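Local coordinates for ancillary protein 1 (Streptococcus pyogenes, PDB 2XI9) that serves as a pilus-presented adhesin that probably binds collagen and whose internal thioester bond is required for efficient interaction with host cells, at residues A[134-146]-A[266-278]. Residues are numbered along the deposited sequence; the frame is centred on the assembly and turned at random.
Sequences FSVLTTQNYAKFY and YHGFGDMNDSTLA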
ATOM      1  N   PHE A 134      -3.888  -9.884  22.934  1.00 20.76           N
ATOM      2  CA  PHE A 134      -5.311 -10.121  23.103  1.00 21.30           C
ATOM      3  C   PHE A 134      -5.940  -8.878  23.687  1.00 20.50           C
ATOM      4  O   PHE A 134      -5.548  -8.443  24.763  1.00 20.55           O
ATOM      5  CB  PHE A 134      -5.530 -11.296  24.049  1.00 23.17           C
ATOM      6  CG  PHE A 134      -6.966 -11.601  24.328  1.00 24.93           C
ATOM      7  CD1 PHE A 134      -7.663 -10.909  25.318  1.00 24.39           C
ATOM      8  CD2 PHE A 134      -7.608 -12.637  23.647  1.00 26.07           C
ATOM      9  CE1 PHE A 134      -8.989 -11.210  25.603  1.00 27.24           C
ATOM     10  CE2 PHE A 134      -8.940 -12.943  23.925  1.00 27.89           C
ATOM     11  CZ  PHE A 134      -9.631 -12.231  24.895  1.00 27.89           C
ATOM     12  N   SER A 135      -6.934  -8.334  22.998  1.00 17.60           N
ATOM     13  CA  SER A 135      -7.626  -7.160  23.499  1.00 17.94           C
ATOM     14  C   SER A 135      -8.988  -7.066  22.805  1.00 17.37           C
ATOM     15  O   SER A 135      -9.067  -7.178  21.601  1.00 15.91           O
ATOM     16  CB  SER A 135      -6.812  -5.889  23.220  1.00 16.76           C
ATOM     17  OG  SER A 135      -7.440  -4.770  23.813  1.00 19.61           O
ATOM     18  N   VAL A 136     -10.043  -6.893  23.582  1.00 19.20           N
ATOM     19  CA  VAL A 136     -11.389  -6.919  23.023  1.00 19.35           C
ATOM     20  C   VAL A 136     -11.685  -5.615  22.276  1.00 18.40           C
ATOM     21  O   VAL A 136     -11.140  -4.516  22.575  1.00 15.94           O
ATOM     22  CB  VAL A 136     -12.480  -7.197  24.074  1.00 20.93           C
ATOM     23  CG1 VAL A 136     -12.243  -8.507  24.844  1.00 22.94           C
ATOM     24  CG2 VAL A 136     -12.645  -6.010  25.035  1.00 23.33           C
ATOM     25  N   LEU A 137     -12.518  -5.751  21.253  1.00 18.11           N
ATOM     26  CA  LEU A 137     -13.080  -4.600  20.572  1.00 16.48           C
ATOM     27  C   LEU A 137     -14.215  -4.141  21.479  1.00 18.28           C
ATOM     28  O   LEU A 137     -14.107  -3.085  22.097  1.00 19.91           O
ATOM     29  CB  LEU A 137     -13.533  -4.964  19.151  1.00 15.08           C
ATOM     30  CG  LEU A 137     -14.289  -3.868  18.392  1.00 16.01           C
ATOM     31  CD1 LEU A 137     -13.507  -2.541  18.379  1.00 15.06           C
ATOM     32  CD2 LEU A 137     -14.579  -4.339  16.978  1.00 16.33           C
ATOM     33  N   THR A 138     -15.274  -4.945  21.629  1.00 17.88           N
ATOM     34  CA  THR A 138     -16.203  -4.744  22.744  1.00 18.96           C
ATOM     35  C   THR A 138     -16.262  -5.968  23.644  1.00 19.92           C
ATOM     36  O   THR A 138     -15.990  -5.877  24.845  1.00 20.69           O
ATOM     37  CB  THR A 138     -17.617  -4.337  22.259  1.00 19.72           C
ATOM     38  OG1 THR A 138     -17.506  -3.194  21.381  1.00 19.94           O
ATOM     39  CG2 THR A 138     -18.534  -3.996  23.438  1.00 20.30           C
ATOM     40  N   THR A 139     -16.660  -7.109  23.083  1.00 20.25           N
ATOM     41  CA  THR A 139     -16.722  -8.361  23.854  1.00 21.86           C
ATOM     42  C   THR A 139     -15.803  -9.457  23.320  1.00 21.12           C
ATOM     43  O   THR A 139     -15.517 -10.390  24.034  1.00 22.74           O
ATOM     44  CB  THR A 139     -18.146  -8.948  23.859  1.00 24.78           C
ATOM     45  OG1 THR A 139     -18.464  -9.340  22.519  1.00 26.57           O
ATOM     46  CG2 THR A 139     -19.173  -7.901  24.347  1.00 24.32           C
ATOM     47  N   GLN A 140     -15.406  -9.379  22.063  1.00 19.55           N
ATOM     48  CA  GLN A 140     -14.540 -10.365  21.443  1.00 20.01           C
ATOM     49  C   GLN A 140     -13.143  -9.784  21.148  1.00 17.66           C
ATOM     50  O   GLN A 140     -13.016  -8.613  20.867  1.00 16.48           O
ATOM     51  CB  GLN A 140     -15.177 -10.875  20.161  1.00 20.69           C
ATOM     52  CG  GLN A 140     -16.526 -11.579  20.424  1.00 25.73           C
ATOM     53  CD  GLN A 140     -17.258 -12.036  19.164  1.00 31.24           C
ATOM     54  OE1 GLN A 140     -17.689 -13.178  19.093  1.00 40.17           O
ATOM     55  NE2 GLN A 140     -17.390 -11.159  18.173  1.00 34.66           N
ATOM     56  N   ASN A 141     -12.124 -10.640  21.183  1.00 17.88           N
ATOM     57  CA  ASN A 141     -10.773 -10.278  20.730  1.00 16.62           C
ATOM     58  C   ASN A 141     -10.867  -9.615  19.365  1.00 14.98           C
ATOM     59  O   ASN A 141     -11.539 -10.128  18.485  1.00 14.99           O
ATOM     60  CB  ASN A 141      -9.879 -11.529  20.684  1.00 17.34           C
ATOM     61  CG  ASN A 141      -8.438 -11.223  20.350  1.00 17.19           C
ATOM     62  OD1 ASN A 141      -7.961 -10.111  20.568  1.00 19.64           O
ATOM     63  ND2 ASN A 141      -7.717 -12.230  19.833  1.00 17.75           N
ATOM     64  N   TYR A 142     -10.232  -8.461  19.197  1.00 13.77           N
ATOM     65  CA  TYR A 142     -10.216  -7.760  17.909  1.00 12.66           C
ATOM     66  C   TYR A 142      -9.510  -8.639  16.885  1.00 12.90           C
ATOM     67  O   TYR A 142      -9.960  -8.766  15.775  1.00 12.74           O
ATOM     68  CB  TYR A 142      -9.563  -6.354  18.034  1.00 11.37           C
ATOM     69  CG  TYR A 142      -9.388  -5.566  16.737  1.00 11.48           C
ATOM     70  CD1 TYR A 142     -10.491  -5.273  15.919  1.00 13.85           C
ATOM     71  CD2 TYR A 142      -8.151  -5.121  16.326  1.00 11.95           C
ATOM     72  CE1 TYR A 142     -10.335  -4.574  14.746  1.00 12.19           C
ATOM     73  CE2 TYR A 142      -7.976  -4.390  15.157  1.00 11.01           C
ATOM     74  CZ  TYR A 142      -9.087  -4.094  14.380  1.00 12.35           C
ATOM     75  OH  TYR A 142      -8.920  -3.409  13.193  1.00 12.56           O
ATOM     76  N   ALA A 143      -8.399  -9.249  17.273  1.00 13.67           N
ATOM     77  CA  ALA A 143      -7.721 -10.251  16.445  1.00 14.10           C
ATOM     78  C   ALA A 143      -7.256  -9.735  15.052  1.00 13.95           C
ATOM     79  O   ALA A 143      -7.030 -10.544  14.137  1.00 16.38           O
ATOM     80  CB  ALA A 143      -8.631 -11.502  16.312  1.00 16.24           C
ATOM     81  N   LYS A 144      -7.080  -8.424  14.900  1.00 11.57           N
ATOM     82  CA  LYS A 144      -6.612  -7.806  13.657  1.00 11.05           C
ATOM     83  C   LYS A 144      -5.491  -6.794  13.938  1.00  9.61           C
ATOM     84  O   LYS A 144      -5.425  -5.734  13.333  1.00 10.59           O
ATOM     85  CB  LYS A 144      -7.770  -7.170  12.878  1.00 10.96           C
ATOM     86  CG  LYS A 144      -8.959  -8.114  12.546  1.00 15.49           C
ATOM     87  CD  LYS A 144      -9.993  -7.367  11.759  1.00 20.38           C
ATOM     88  CE  LYS A 144     -11.290  -8.161  11.641  1.00 24.89           C
ATOM     89  NZ  LYS A 144     -11.817  -8.594  12.998  1.00 29.31           N
ATOM     90  N   PHE A 145      -4.570  -7.187  14.802  1.00 11.02           N
ATOM     91  CA  PHE A 145      -3.452  -6.341  15.208  1.00 10.52           C
ATOM     92  C   PHE A 145      -2.344  -6.569  14.196  1.00 10.04           C
ATOM     93  O   PHE A 145      -1.469  -7.433  14.361  1.00 10.43           O
ATOM     94  CB  PHE A 145      -3.037  -6.725  16.623  1.00 12.83           C
ATOM     95  CG  PHE A 145      -4.119  -6.573  17.648  1.00 11.74           C
ATOM     96  CD1 PHE A 145      -4.504  -5.338  18.109  1.00 14.44           C
ATOM     97  CD2 PHE A 145      -4.751  -7.693  18.164  1.00 14.70           C
ATOM     98  CE1 PHE A 145      -5.520  -5.235  19.085  1.00 16.63           C
ATOM     99  CE2 PHE A 145      -5.759  -7.593  19.085  1.00 15.67           C
ATOM    100  CZ  PHE A 145      -6.131  -6.383  19.564  1.00 15.33           C
ATOM    101  N   TYR A 146      -2.397  -5.799  13.122  1.00  9.22           N
ATOM    102  CA  TYR A 146      -1.472  -5.982  12.025  1.00  8.99           C
ATOM    103  C   TYR A 146      -0.276  -5.034  12.113  1.00  9.22           C
ATOM    104  O   TYR A 146      -0.442  -3.833  12.418  1.00  8.41           O
ATOM    105  CB  TYR A 146      -2.171  -5.687  10.716  1.00  8.69           C
ATOM    106  CG  TYR A 146      -3.491  -6.398  10.470  1.00  9.92           C
ATOM    107  CD1 TYR A 146      -3.673  -7.727  10.838  1.00  9.83           C
ATOM    108  CD2 TYR A 146      -4.548  -5.735   9.844  1.00 11.84           C
ATOM    109  CE1 TYR A 146      -4.907  -8.390  10.569  1.00 13.65           C
ATOM    110  CE2 TYR A 146      -5.772  -6.403   9.582  1.00 13.98           C
ATOM    111  CZ  TYR A 146      -5.938  -7.707   9.960  1.00 12.83           C
ATOM    112  OH  TYR A 146      -7.136  -8.378   9.706  1.00 14.98           O
ATOM    113  N   TYR A 266     -19.839  -8.182   8.977  1.00 23.82           N
ATOM    114  CA  TYR A 266     -18.751  -7.602   8.170  1.00 22.45           C
ATOM    115  C   TYR A 266     -17.426  -7.701   8.880  1.00 20.74           C
ATOM    116  O   TYR A 266     -17.069  -6.827   9.659  1.00 19.61           O
ATOM    117  CB  TYR A 266     -19.055  -6.128   7.849  1.00 21.98           C
ATOM    118  CG  TYR A 266     -18.131  -5.532   6.824  1.00 19.67           C
ATOM    119  CD1 TYR A 266     -18.268  -5.850   5.483  1.00 20.09           C
ATOM    120  CD2 TYR A 266     -17.133  -4.604   7.190  1.00 17.82           C
ATOM    121  CE1 TYR A 266     -17.421  -5.301   4.526  1.00 20.84           C
ATOM    122  CE2 TYR A 266     -16.319  -4.028   6.246  1.00 16.84           C
ATOM    123  CZ  TYR A 266     -16.445  -4.383   4.915  1.00 20.64           C
ATOM    124  OH  TYR A 266     -15.605  -3.856   3.960  1.00 21.23           O
ATOM    125  N   HIS A 267     -16.671  -8.749   8.565  1.00 20.83           N
ATOM    126  CA  HIS A 267     -15.290  -8.929   9.094  1.00 19.49           C
ATOM    127  C   HIS A 267     -15.099  -8.648  10.586  1.00 19.41           C
ATOM    128  O   HIS A 267     -14.115  -8.040  11.000  1.00 17.16           O
ATOM    129  CB  HIS A 267     -14.291  -8.101   8.292  1.00 18.40           C
ATOM    130  CG  HIS A 267     -14.419  -8.301   6.821  1.00 20.12           C
ATOM    131  ND1 HIS A 267     -13.946  -9.425   6.185  1.00 21.79           N
ATOM    132  CD2 HIS A 267     -15.024  -7.553   5.867  1.00 22.14           C
ATOM    133  CE1 HIS A 267     -14.223  -9.346   4.894  1.00 22.41           C
ATOM    134  NE2 HIS A 267     -14.864  -8.214   4.674  1.00 21.73           N
ATOM    135  N   GLY A 268     -16.013  -9.131  11.400  1.00 19.31           N
ATOM    136  CA  GLY A 268     -15.869  -8.977  12.847  1.00 20.13           C
ATOM    137  C   GLY A 268     -16.368  -7.658  13.408  1.00 19.18           C
ATOM    138  O   GLY A 268     -16.491  -7.536  14.623  1.00 19.68           O
ATOM    139  N   PHE A 269     -16.730  -6.702  12.546  1.00 17.80           N
ATOM    140  CA  PHE A 269     -17.143  -5.383  12.996  1.00 16.93           C
ATOM    141  C   PHE A 269     -18.504  -5.358  13.655  1.00 18.69           C
ATOM    142  O   PHE A 269     -18.915  -4.356  14.259  1.00 19.51           O
ATOM    143  CB  PHE A 269     -16.988  -4.356  11.849  1.00 17.23           C
ATOM    144  CG  PHE A 269     -15.554  -4.029  11.575  1.00 15.72           C
ATOM    145  CD1 PHE A 269     -14.873  -3.199  12.445  1.00 15.08           C
ATOM    146  CD2 PHE A 269     -14.851  -4.608  10.503  1.00 16.18           C
ATOM    147  CE1 PHE A 269     -13.520  -2.919  12.292  1.00 13.12           C
ATOM    148  CE2 PHE A 269     -13.491  -4.320  10.327  1.00 16.61           C
ATOM    149  CZ  PHE A 269     -12.825  -3.478  11.231  1.00 15.56           C
ATOM    150  N   GLY A 270     -19.225  -6.461  13.561  1.00 19.04           N
ATOM    151  CA  GLY A 270     -20.376  -6.683  14.404  1.00 20.89           C
ATOM    152  C   GLY A 270     -20.131  -6.443  15.890  1.00 20.75           C
ATOM    153  O   GLY A 270     -21.045  -6.051  16.599  1.00 21.00           O
ATOM    154  N   ASP A 271     -18.901  -6.673  16.365  1.00 20.54           N
ATOM    155  CA  ASP A 271     -18.558  -6.444  17.788  1.00 20.94           C
ATOM    156  C   ASP A 271     -18.212  -4.968  18.104  1.00 19.73           C
ATOM    157  O   ASP A 271     -17.867  -4.646  19.242  1.00 20.87           O
ATOM    158  CB  ASP A 271     -17.338  -7.293  18.164  1.00 20.42           C
ATOM    159  CG  ASP A 271     -17.101  -7.360  19.670  1.00 20.16           C
ATOM    160  OD1 ASP A 271     -18.055  -7.478  20.433  1.00 21.51           O
ATOM    161  OD2 ASP A 271     -15.935  -7.310  20.111  1.00 22.56           O
HETATM  162  N   MSE A 272     -18.272  -4.077  17.119  1.00 17.88           N
HETATM  163  CA  MSE A 272     -18.009  -2.650  17.361  1.00 16.90           C
HETATM  164  C   MSE A 272     -19.216  -1.990  18.027  1.00 18.32           C
HETATM  165  O   MSE A 272     -20.341  -2.064  17.514  1.00 19.68           O
HETATM  166  CB  MSE A 272     -17.665  -1.949  16.026  1.00 15.92           C
HETATM  167  CG  MSE A 272     -17.294  -0.513  16.142  1.00 13.53           C
HETATM  168 SE   MSE A 272     -16.649   0.285  14.530  1.00 13.66          SE
HETATM  169  CE  MSE A 272     -14.766  -0.206  14.615  1.00  9.74           C
ATOM    170  N   ASN A 273     -18.995  -1.336  19.167  1.00 18.49           N
ATOM    171  CA  ASN A 273     -20.085  -0.657  19.878  1.00 19.39           C
ATOM    172  C   ASN A 273     -20.454   0.717  19.235  1.00 19.31           C
ATOM    173  O   ASN A 273     -19.757   1.204  18.333  1.00 16.87           O
ATOM    174  CB  ASN A 273     -19.811  -0.578  21.392  1.00 20.06           C
ATOM    175  CG  ASN A 273     -18.713   0.424  21.768  1.00 20.58           C
ATOM    176  OD1 ASN A 273     -18.323   1.255  20.948  1.00 19.34           O
ATOM    177  ND2 ASN A 273     -18.226   0.352  23.027  1.00 18.64           N
ATOM    178  N   ASP A 274     -21.553   1.314  19.680  1.00 21.98           N
ATOM    179  CA  ASP A 274     -22.035   2.591  19.085  1.00 23.46           C
ATOM    180  C   ASP A 274     -21.007   3.733  19.169  1.00 22.48           C
ATOM    181  O   ASP A 274     -20.759   4.408  18.170  1.00 20.76           O
ATOM    182  CB  ASP A 274     -23.323   3.052  19.765  1.00 27.04           C
ATOM    183  CG  ASP A 274     -24.537   2.177  19.431  1.00 31.03           C
ATOM    184  OD1 ASP A 274     -24.483   1.380  18.472  1.00 36.30           O
ATOM    185  OD2 ASP A 274     -25.561   2.300  20.136  1.00 37.88           O
ATOM    186  N   SER A 275     -20.442   3.957  20.359  1.00 22.72           N
ATOM    187  CA  SER A 275     -19.369   4.967  20.560  1.00 23.26           C
ATOM    188  C   SER A 275     -18.214   4.822  19.589  1.00 19.19           C
ATOM    189  O   SER A 275     -17.718   5.816  19.083  1.00 19.67           O
ATOM    190  CB  SER A 275     -18.795   4.911  21.996  1.00 23.71           C
ATOM    191  OG  SER A 275     -19.802   5.143  22.935  1.00 31.82           O
ATOM    192  N   THR A 276     -17.755   3.592  19.354  1.00 17.84           N
ATOM    193  CA  THR A 276     -16.630   3.326  18.466  1.00 15.26           C
ATOM    194  C   THR A 276     -16.952   3.531  16.985  1.00 14.43           C
ATOM    195  O   THR A 276     -16.154   4.131  16.221  1.00 13.65           O
ATOM    196  CB  THR A 276     -16.010   1.919  18.750  1.00 15.48           C
ATOM    197  OG1 THR A 276     -15.641   1.816  20.147  1.00 15.31           O
ATOM    198  CG2 THR A 276     -14.838   1.675  17.905  1.00 13.81           C
ATOM    199  N   LEU A 277     -18.142   3.108  16.564  1.00 15.81           N
ATOM    200  CA  LEU A 277     -18.581   3.392  15.217  1.00 15.73           C
ATOM    201  C   LEU A 277     -18.750   4.926  15.012  1.00 14.86           C
ATOM    202  O   LEU A 277     -18.486   5.467  13.935  1.00 14.56           O
ATOM    203  CB  LEU A 277     -19.884   2.603  14.932  1.00 17.52           C
ATOM    204  CG  LEU A 277     -20.482   2.830  13.551  1.00 18.38           C
ATOM    205  CD1 LEU A 277     -19.512   2.377  12.463  1.00 16.08           C
ATOM    206  CD2 LEU A 277     -21.859   2.130  13.450  1.00 23.54           C
ATOM    207  N   ALA A 278     -19.158   5.659  16.042  1.00 16.23           N
ATOM    208  CA  ALA A 278     -19.299   7.126  15.887  1.00 16.39           C
ATOM    209  C   ALA A 278     -17.907   7.741  15.607  1.00 14.87           C
ATOM    210  O   ALA A 278     -17.766   8.650  14.798  1.00 13.71           O
ATOM    211  CB  ALA A 278     -19.947   7.754  17.104  1.00 17.86           C
TER
HETATM  212  O   HOH W   1     -16.233  -1.060  20.039  1.00 14.46           O
HETATM  213  O   HOH W   2     -13.992  -8.431  17.936  1.00 23.19           O
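Asp271 reaches into the loop 137-140 and gathers the amides of Thr138, Thr139 and Gln140, a worked example of one carboxylate organising a loop. With CG anti to its own backbone N (chi1 -167°), the acid faces three successive N-H groups. OD2 accepts from Thr138 N at 2.9 Å and from Gln140 N, also at 2.9 Å; the two donors lie out of the carboxylate plane, on opposite faces. Thr139 N instead uses the syn lone pairs and bifurcates, lying 3.0 Å from OD1 and slightly farther, and less straight, from OD2. The hydroxyl Thr139 OG1 adds a bond to Asp271 OD1 of 2.8 Å from the same face as Gln140 N, so five hydrogen bonds fix the carboxylate's rotation and would be expected to stabilise its negative charge.

The backbone joins in next: Thr138 OG1 donates to Asp271 O at 2.6 Å, and water 1 links the same hydroxyl to Asn273 N. Asn273 caps helix 274-288, its OD1 accepting from both Thr276 N and Thr276 OG1. Beneath this polar layer, Leu137 lays CD2 against Met272 CB (4.0 Å; a selenomethionine) and also rests on Ala243 of helix 238-253. Farther along, Phe269 CE1 meets the edge of the Tyr142 ring at CE1, 4.3 Å away.

A carboxylate accepting from consecutive loop amides, next to an Asn N-cap, thus ties the 127-130/146-149 strand connection to the start of helix 274-288 in the helical part of the thioester domain.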